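Local coordinates for nicotinamide riboside transporter PnuC (Neisseria mucosa ATCC 25996, PDB 4QTN), which probably carries nicotinamide riboside, a form of vitamin B3, across the bacterial inner membrane, working as a homotrimer, at residues 73-78 / 89-94; 140-145 / 163-168. All coordinates share one frame; numbering follows the deposited sequence.

Contact 1. Residues 73-78 / 89-94; sequences SLYAYV and MLNLLV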
loop_
_atom_site.group_PDB
_atom_site.type_symbol
_atom_site.label_atom_id
_atom_site.label_comp_id
_atom_site.label_asym_id
_atom_site.label_seq_id
_atom_site.Cartn_x
_atom_site.Cartn_y
_atom_site.Cartn_z
ATOM N N SER C 73 9.642 15.486 -19.918
ATOM C CA SER C 73 9.558 15.712 -21.363
ATOM C C SER C 73 9.338 14.387 -22.044
ATOM O O SER C 73 8.274 14.138 -22.628
ATOM C CB SER C 73 10.845 16.357 -21.879
ATOM O OG SER C 73 11.125 17.554 -21.181
ATOM N N LEU C 74 10.335 13.519 -21.931
ATOM C CA LEU C 74 10.209 12.155 -22.374
ATOM C C LEU C 74 8.841 11.570 -21.997
ATOM O O LEU C 74 8.052 11.199 -22.879
ATOM C CB LEU C 74 11.351 11.305 -21.806
ATOM C CG LEU C 74 12.769 11.736 -22.224
ATOM C CD1 LEU C 74 13.817 10.789 -21.657
ATOM C CD2 LEU C 74 12.899 11.835 -23.736
ATOM N N TYR C 75 8.550 11.523 -20.694
ATOM C CA TYR C 75 7.290 10.951 -20.209
ATOM C C TYR C 75 6.111 11.556 -20.948
ATOM O O TYR C 75 5.156 10.851 -21.288
ATOM C CB TYR C 75 7.140 11.143 -18.694
ATOM C CG TYR C 75 5.791 10.715 -18.112
ATOM C CD1 TYR C 75 5.580 9.414 -17.658
ATOM C CD2 TYR C 75 4.752 11.628 -17.972
ATOM C CE1 TYR C 75 4.355 9.032 -17.113
ATOM C CE2 TYR C 75 3.527 11.253 -17.438
ATOM C CZ TYR C 75 3.337 9.960 -17.009
ATOM O OH TYR C 75 2.129 9.599 -16.485
ATOM N N ALA C 76 6.188 12.854 -21.230
ATOM C CA ALA C 76 5.096 13.535 -21.927
ATOM C C ALA C 76 4.860 12.901 -23.292
ATOM O O ALA C 76 3.719 12.650 -23.687
ATOM C CB ALA C 76 5.383 15.025 -22.062
ATOM N N TYR C 77 5.951 12.618 -23.994
ATOM C CA TYR C 77 5.883 11.965 -25.290
ATOM C C TYR C 77 5.310 10.552 -25.122
ATOM O O TYR C 77 4.264 10.221 -25.690
ATOM C CB TYR C 77 7.283 11.933 -25.921
ATOM C CG TYR C 77 7.387 11.195 -27.230
ATOM C CD1 TYR C 77 7.061 11.813 -28.422
ATOM C CD2 TYR C 77 7.863 9.889 -27.273
ATOM C CE1 TYR C 77 7.175 11.142 -29.626
ATOM C CE2 TYR C 77 7.982 9.207 -28.466
ATOM C CZ TYR C 77 7.638 9.833 -29.641
ATOM O OH TYR C 77 7.762 9.156 -30.838
ATOM N N VAL C 78 5.960 9.762 -24.271
ATOM C CA VAL C 78 5.589 8.368 -24.050
ATOM C C VAL C 78 4.142 8.208 -23.565
ATOM O O VAL C 78 3.498 7.216 -23.880
ATOM C CB VAL C 78 6.560 7.670 -23.059
ATOM C CG1 VAL C 78 6.124 6.234 -22.778
ATOM C CG2 VAL C 78 7.990 7.707 -23.590
HETATM N N MSE C 89 -0.526 16.520 -21.673
HETATM C CA MSE C 89 -0.651 17.985 -21.658
HETATM C C MSE C 89 -0.123 18.528 -20.356
HETATM O O MSE C 89 0.433 19.632 -20.311
HETATM C CB MSE C 89 -2.094 18.443 -21.905
HETATM C CG MSE C 89 -3.111 17.702 -21.039
HETATM SE SE MSE C 89 -4.917 18.466 -21.290
HETATM C CE MSE C 89 -5.701 17.048 -22.421
ATOM N N LEU C 90 -0.265 17.737 -19.287
ATOM C CA LEU C 90 0.193 18.130 -17.945
ATOM C C LEU C 90 1.714 18.301 -17.885
ATOM O O LEU C 90 2.201 19.358 -17.484
ATOM C CB LEU C 90 -0.265 17.110 -16.897
ATOM C CG LEU C 90 -0.412 17.514 -15.419
ATOM C CD1 LEU C 90 -0.186 16.298 -14.536
ATOM C CD2 LEU C 90 0.517 18.643 -15.004
ATOM N N ASN C 91 2.454 17.260 -18.282
ATOM C CA ASN C 91 3.917 17.301 -18.255
ATOM C C ASN C 91 4.504 18.347 -19.192
ATOM O O ASN C 91 5.384 19.117 -18.793
ATOM C CB ASN C 91 4.519 15.927 -18.547
ATOM C CG ASN C 91 4.361 14.961 -17.385
ATOM O OD1 ASN C 91 5.325 14.646 -16.677
ATOM N ND2 ASN C 91 3.143 14.480 -17.185
ATOM N N LEU C 92 3.994 18.404 -20.426
ATOM C CA LEU C 92 4.539 19.326 -21.441
ATOM C C LEU C 92 4.285 20.828 -21.136
ATOM O O LEU C 92 5.225 21.626 -21.121
ATOM C CB LEU C 92 4.042 18.960 -22.845
ATOM C CG LEU C 92 4.839 19.560 -24.008
ATOM C CD1 LEU C 92 6.253 19.011 -24.025
ATOM C CD2 LEU C 92 4.147 19.300 -25.336
ATOM N N LEU C 93 3.027 21.193 -20.874
ATOM C CA LEU C 93 2.669 22.601 -20.637
ATOM C C LEU C 93 3.010 23.107 -19.226
ATOM O O LEU C 93 3.403 24.252 -19.069
ATOM C CB LEU C 93 1.185 22.863 -20.928
ATOM C CG LEU C 93 0.457 22.088 -22.026
ATOM C CD1 LEU C 93 -0.987 22.554 -22.103
ATOM C CD2 LEU C 93 1.137 22.230 -23.378
ATOM N N VAL C 94 2.822 22.264 -18.206
ATOM C CA VAL C 94 2.960 22.696 -16.803
ATOM C C VAL C 94 4.324 22.347 -16.194
ATOM O O VAL C 94 5.044 23.236 -15.743
ATOM C CB VAL C 94 1.824 22.137 -15.913
ATOM C CG1 VAL C 94 2.098 22.414 -14.446
ATOM C CG2 VAL C 94 0.497 22.740 -16.314
#

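Contact 2. Residues 140-145 / 163-168; sequences VGTSVY and TVVVSI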
loop_
_atom_site.group_PDB
_atom_site.type_symbol
_atom_site.label_atom_id
_atom_site.label_comp_id
_atom_site.label_asym_id
_atom_site.label_seq_id
_atom_site.Cartn_x
_atom_site.Cartn_y
_atom_site.Cartn_z
ATOM N N VAL C 140 -12.527 25.109 -6.786
ATOM C CA VAL C 140 -12.785 26.274 -7.635
ATOM C C VAL C 140 -12.179 26.075 -9.039
ATOM O O VAL C 140 -12.899 26.084 -10.052
ATOM C CB VAL C 140 -12.186 27.550 -6.998
ATOM C CG1 VAL C 140 -12.130 28.691 -8.008
ATOM C CG2 VAL C 140 -12.974 27.949 -5.761
ATOM N N GLY C 141 -10.858 25.880 -9.081
ATOM C CA GLY C 141 -10.126 25.779 -10.335
ATOM C C GLY C 141 -10.307 24.451 -11.056
ATOM O O GLY C 141 -9.621 24.174 -12.037
ATOM N N THR C 142 -11.213 23.617 -10.559
ATOM C CA THR C 142 -11.622 22.425 -11.287
ATOM C C THR C 142 -12.623 22.847 -12.338
ATOM O O THR C 142 -12.511 22.457 -13.510
ATOM C CB THR C 142 -12.259 21.382 -10.350
ATOM O OG1 THR C 142 -11.332 21.038 -9.331
ATOM C CG2 THR C 142 -12.629 20.131 -11.108
ATOM N N SER C 143 -13.587 23.682 -11.907
ATOM C CA SER C 143 -14.591 24.298 -12.795
ATOM C C SER C 143 -13.911 25.151 -13.859
ATOM O O SER C 143 -14.434 25.318 -14.968
ATOM C CB SER C 143 -15.571 25.165 -11.988
ATOM O OG SER C 143 -15.909 24.564 -10.745
ATOM N N VAL C 144 -12.734 25.682 -13.513
ATOM C CA VAL C 144 -11.921 26.484 -14.439
ATOM C C VAL C 144 -11.135 25.592 -15.426
ATOM O O VAL C 144 -10.830 26.011 -16.541
ATOM C CB VAL C 144 -10.961 27.437 -13.666
ATOM C CG1 VAL C 144 -9.973 28.112 -14.612
ATOM C CG2 VAL C 144 -11.758 28.471 -12.871
ATOM N N TYR C 145 -10.840 24.358 -15.012
ATOM C CA TYR C 145 -10.190 23.393 -15.890
ATOM C C TYR C 145 -11.213 22.654 -16.782
ATOM O O TYR C 145 -10.836 21.972 -17.736
ATOM C CB TYR C 145 -9.341 22.407 -15.072
ATOM C CG TYR C 145 -8.646 21.331 -15.893
ATOM C CD1 TYR C 145 -7.601 21.652 -16.763
ATOM C CD2 TYR C 145 -9.036 19.985 -15.791
ATOM C CE1 TYR C 145 -6.969 20.670 -17.514
ATOM C CE2 TYR C 145 -8.413 18.994 -16.534
ATOM C CZ TYR C 145 -7.381 19.336 -17.397
ATOM O OH TYR C 145 -6.754 18.355 -18.143
ATOM N N THR C 163 -6.733 13.352 -11.556
ATOM C CA THR C 163 -5.305 13.306 -11.336
ATOM C C THR C 163 -4.577 14.562 -11.882
ATOM O O THR C 163 -3.443 14.847 -11.492
ATOM C CB THR C 163 -4.671 11.966 -11.827
ATOM O OG1 THR C 163 -3.313 12.174 -12.246
ATOM C CG2 THR C 163 -5.464 11.385 -12.969
ATOM N N VAL C 164 -5.256 15.359 -12.699
ATOM C CA VAL C 164 -4.590 16.533 -13.266
ATOM C C VAL C 164 -4.640 17.827 -12.426
ATOM O O VAL C 164 -3.624 18.513 -12.294
ATOM C CB VAL C 164 -4.984 16.797 -14.718
ATOM C CG1 VAL C 164 -4.296 18.064 -15.226
ATOM C CG2 VAL C 164 -4.598 15.604 -15.575
ATOM N N VAL C 165 -5.808 18.152 -11.861
ATOM C CA VAL C 165 -5.910 19.243 -10.864
ATOM C C VAL C 165 -4.935 18.968 -9.713
ATOM O O VAL C 165 -4.049 19.784 -9.418
ATOM C CB VAL C 165 -7.359 19.382 -10.299
ATOM C CG1 VAL C 165 -7.364 20.129 -8.966
ATOM C CG2 VAL C 165 -8.269 20.073 -11.302
ATOM N N VAL C 166 -5.084 17.791 -9.105
ATOM C CA VAL C 166 -4.303 17.398 -7.942
ATOM C C VAL C 166 -2.818 17.536 -8.231
ATOM O O VAL C 166 -2.085 18.112 -7.435
ATOM C CB VAL C 166 -4.660 15.954 -7.476
ATOM C CG1 VAL C 166 -3.688 15.451 -6.430
ATOM C CG2 VAL C 166 -6.083 15.901 -6.933
ATOM N N SER C 167 -2.391 17.084 -9.407
ATOM C CA SER C 167 -0.978 17.202 -9.801
ATOM C C SER C 167 -0.451 18.641 -9.919
ATOM O O SER C 167 0.718 18.895 -9.607
ATOM C CB SER C 167 -0.692 16.427 -11.081
ATOM O OG SER C 167 -0.038 15.202 -10.785
ATOM N N ILE C 168 -1.301 19.572 -10.383
ATOM C CA ILE C 168 -0.902 20.990 -10.488
ATOM C C ILE C 168 -0.734 21.595 -9.108
ATOM O O ILE C 168 0.318 22.135 -8.804
ATOM C CB ILE C 168 -1.893 21.839 -11.320
ATOM C CG1 ILE C 168 -2.137 21.192 -12.683
ATOM C CG2 ILE C 168 -1.363 23.267 -11.498
ATOM C CD1 ILE C 168 -3.447 21.595 -13.326
#

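Contact 1. Residues 73-78 / 89-94
The phenol of Y75 meets the carboxamide of N91 on the facing helix, with one edge of the ring turned to the amide: ND2 of N91 lies 3.3 Å from CE2 of Y75, near the ring plane. The two side chains cross at roughly a right angle and their planes stand 47° apart, so the amide does not stack on the phenol, and the contact is van der Waals in kind. Y75 OH is hydrogen-bonded to OE1 of E87, one turn before N91, and to NE1 of W196, while N91 ND2 gives a hydrogen bond to the backbone carbonyl of the same E87. That last bond ties the amide back to its own helix and helps fix its rotation beside the ring. In Y75, CG stands opposite the backbone N (chi1 174°), which swings the ring from the flank of its helix to N91.

Next in sequence, A76 points its CB at the other helix, and its CA and that of N91 are the nearest pair, 5.4 Å apart. The methyl CB of A76 packs on CB of N91 at 3.7 Å and, on the neighbouring residue, approaches CB of L92 at 4.2 Å. A side chain this small is consistent with the short axis separation of 8.2 Å between the segments, which run antiparallel with 142° between their directions.

These segments belong to consecutive transmembrane helices, 64-80 and 85-107, forming a helical hairpin. The side chain of N91 is about 5 Å from the bound nicotinamide riboside, placing the pair beside the substrate pocket. Around it, Y75 also packs on L210 and M213 of helix 208-234, L74 leans on helix 41-59, and L90 turns to helix 158-175.

Contact 2. Residues 140-145 / 163-168
The phenol of Y145 is the flat group that touches across this contact, and a single methyl, CG1 of V164, approaches it obliquely. The meeting is at the far end of the ring: CG1 of V164 is 4.0 Å from CZ and 3.8 Å from OH of Y145. With CG opposite the backbone N (chi1 178°), the tyrosine reaches away from its own helix and spans the gap, crossing the valine at about a right angle.

One turn earlier, T142 meets V165. Here OG1 of T142 lies 3.8 Å from CG2 of V165, a polar atom against a methyl, and its hydrogen bond goes instead to the carbonyl of S138 in its own helix. The first torsion of T142 (-58°) sets OG1 beside its backbone N, a position from which that carbonyl can be reached. CA of T142 and CA of V165 are the nearest backbone pair, 6.6 Å apart.

The segment axes come no closer than 10.5 Å and their directions differ by 123°, so the segments are splayed and are bridged mainly by side chains, with CG2 of V165 also coming near backbone atoms of T142 and G141. The second subunit of the trimer also reaches the pair: its V35 packs on T142 and its F36 on Y145. The contact thus joins two successive transmembrane helices of the PnuC helical bundle, 128-147 and 158-175, which cross steeply here at a subunit boundary.

Contact 1 closes before contact 2 opens along the chain, and their centres lie about 17 Å apart. No helix is common to both, but helix 85-107 of contact 1 is followed by helix 128-147 of contact 2, and the two contacts touch directly. L90 supplies most of the join: its CD1 is 3.5 Å from CB of S167, and its CG is 3.9 Å from CG1 of V164. M89, a selenomethionine, adds SE at 3.6 Å from OH of Y145. Helix 85-107 thus packs on helix 64-80 in contact 1 and, through M89 and L90, on both helices of contact 2, giving continuous packing from the substrate pocket to the subunit boundary.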